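Local coordinates for surface protein VspA (Borrelia turicatae, PDB 2GA0), which is a variable surface lipoprotein, probably anchored in the outer membrane, whose switched expression probably helps the spirochaete evade the host immune response, at residues T94-A99 and T148-L153. Sequence-based numbering, arbitrary orientation.
Sequences TTVKNA and TAIDAL. With NI (nickel (II) ion), chain I.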
loop_
_atom_site.group_PDB
_atom_site.type_symbol
_atom_site.label_atom_id
_atom_site.label_comp_id
_atom_site.label_asym_id
_atom_site.label_seq_id
_atom_site.Cartn_x
_atom_site.Cartn_y
_atom_site.Cartn_z
ATOM N N THR A 94 13.952 12.344 -6.402
ATOM C CA THR A 94 13.343 13.570 -6.857
ATOM C C THR A 94 12.429 13.327 -8.043
ATOM O O THR A 94 11.349 13.887 -8.095
ATOM C CB THR A 94 14.401 14.605 -7.129
ATOM O OG1 THR A 94 15.027 14.903 -5.881
ATOM C CG2 THR A 94 13.767 15.958 -7.553
ATOM N N THR A 95 12.853 12.473 -8.964
ATOM C CA THR A 95 12.011 12.082 -10.077
ATOM C C THR A 95 10.683 11.467 -9.587
ATOM O O THR A 95 9.604 11.785 -10.136
ATOM C CB THR A 95 12.779 11.180 -11.090
ATOM O OG1 THR A 95 13.899 11.896 -11.656
ATOM C CG2 THR A 95 11.929 10.860 -12.319
ATOM N N VAL A 96 10.735 10.633 -8.542
ATOM C CA VAL A 96 9.498 10.102 -7.984
ATOM C C VAL A 96 8.674 11.228 -7.338
ATOM O O VAL A 96 7.503 11.401 -7.661
ATOM C CB VAL A 96 9.732 8.902 -7.014
ATOM C CG1 VAL A 96 8.410 8.295 -6.617
ATOM C CG2 VAL A 96 10.588 7.819 -7.636
ATOM N N LYS A 97 9.278 12.013 -6.446
ATOM C CA LYS A 97 8.504 13.059 -5.784
ATOM C C LYS A 97 7.878 14.058 -6.745
ATOM O O LYS A 97 6.778 14.527 -6.490
ATOM C CB LYS A 97 9.299 13.777 -4.706
ATOM C CG LYS A 97 8.423 14.284 -3.581
ATOM C CD LYS A 97 9.049 15.436 -2.872
ATOM C CE LYS A 97 8.039 16.578 -2.688
ATOM N NZ LYS A 97 6.610 16.136 -2.582
ATOM N N ASN A 98 8.584 14.381 -7.831
ATOM C CA ASN A 98 8.074 15.253 -8.877
ATOM C C ASN A 98 6.791 14.636 -9.452
ATOM O O ASN A 98 5.738 15.302 -9.573
ATOM C CB ASN A 98 9.083 15.396 -10.008
ATOM C CG ASN A 98 10.210 16.411 -9.716
ATOM O OD1 ASN A 98 10.146 17.219 -8.764
ATOM N ND2 ASN A 98 11.260 16.379 -10.568
ATOM N N ALA A 99 6.867 13.339 -9.757
ATOM C CA ALA A 99 5.749 12.629 -10.342
ATOM C C ALA A 99 4.576 12.598 -9.413
ATOM O O ALA A 99 3.434 12.786 -9.887
ATOM C CB ALA A 99 6.111 11.253 -10.750
ATOM N N THR A 148 6.645 4.505 -13.209
ATOM C CA THR A 148 7.949 4.332 -13.825
ATOM C C THR A 148 9.028 4.827 -12.885
ATOM O O THR A 148 10.030 4.144 -12.653
ATOM C CB THR A 148 7.996 5.105 -15.152
ATOM O OG1 THR A 148 7.055 4.511 -16.041
ATOM C CG2 THR A 148 9.319 4.960 -15.891
ATOM N N ALA A 149 8.814 6.000 -12.320
ATOM C CA ALA A 149 9.815 6.592 -11.474
ATOM C C ALA A 149 10.071 5.764 -10.227
ATOM O O ALA A 149 11.212 5.485 -9.907
ATOM C CB ALA A 149 9.450 7.995 -11.130
ATOM N N ILE A 150 9.035 5.328 -9.531
ATOM C CA ILE A 150 9.291 4.471 -8.375
ATOM C C ILE A 150 9.858 3.095 -8.736
ATOM O O ILE A 150 10.667 2.540 -7.994
ATOM C CB ILE A 150 8.089 4.381 -7.416
ATOM C CG1 ILE A 150 8.495 3.655 -6.148
ATOM C CG2 ILE A 150 6.827 3.798 -8.090
ATOM C CD1 ILE A 150 9.525 4.437 -5.307
ATOM N N ASP A 151 9.479 2.537 -9.877
ATOM C CA ASP A 151 10.078 1.273 -10.257
ATOM C C ASP A 151 11.576 1.464 -10.389
ATOM O O ASP A 151 12.354 0.604 -9.978
ATOM C CB ASP A 151 9.525 0.740 -11.569
ATOM C CG ASP A 151 8.199 0.033 -11.434
ATOM O OD1 ASP A 151 7.681 -0.304 -10.330
ATOM O OD2 ASP A 151 7.548 -0.220 -12.454
ATOM N N ALA A 152 12.000 2.580 -10.978
ATOM C CA ALA A 152 13.443 2.831 -11.159
ATOM C C ALA A 152 14.141 2.983 -9.813
ATOM O O ALA A 152 15.191 2.398 -9.613
ATOM C CB ALA A 152 13.693 4.042 -12.041
ATOM N N LEU A 153 13.537 3.733 -8.896
ATOM C CA LEU A 153 14.100 3.942 -7.574
ATOM C C LEU A 153 14.245 2.613 -6.846
ATOM O O LEU A 153 15.297 2.327 -6.259
ATOM C CB LEU A 153 13.243 4.911 -6.745
ATOM C CG LEU A 153 13.855 5.289 -5.395
ATOM C CD1 LEU A 153 15.242 5.905 -5.604
ATOM C CD2 LEU A 153 12.961 6.178 -4.525
HETATM NI NI NI I . 5.784 -0.853 -10.257
HETATM O O HOH W 1 6.638 -2.874 -10.208
#
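V96 lays its two methyl groups over one turn of helix 140-166, against A149, I150 and L153, in the interior of the helical bundle that builds this variable small protein. The two segments belong to helices 87-109 and 140-166, which run in nearly opposite directions, at 157°, with axes 8.3 Å apart. The small A149 opposite V96 is consistent with this close spacing; the CA atoms of V96 and A149 lie 5.0 Å from each other. V96 CG2, anti to its own carbonyl carbon, meets A149 CB at 3.7 Å and also reaches the A149 peptide, near A149 O and I150 N. A149 O itself accepts a hydrogen bond from L153 N one turn on, so the valine methyl packs beside a carbonyl already engaged within its own helix. The other branch, CG1, is carried along the helix by a chi1 of -173° and comes to 4.0 Å from I150 CB, the two branched side chains meeting at a slant. L153 takes part through its CB, which lies 4.0 Å from V96 CG2. At the exposed border, T95 CG2 approaches A149 CB, while T95 OG1 turns back to a weak hydrogen bond with G91 O. The apolar layer continues on both helices' other neighbours: V96 also packs on L76 of helix 59-79, and I150 and L153 on V25 of helix 8-40. D151 points away from this interface, and its carboxylate joins H29 of helix 8-40 and a water in binding nickel, through D151 OD1 at 2.0 Å, while D151 OD2 stays 2.9 Å from the metal, beyond bonding distance.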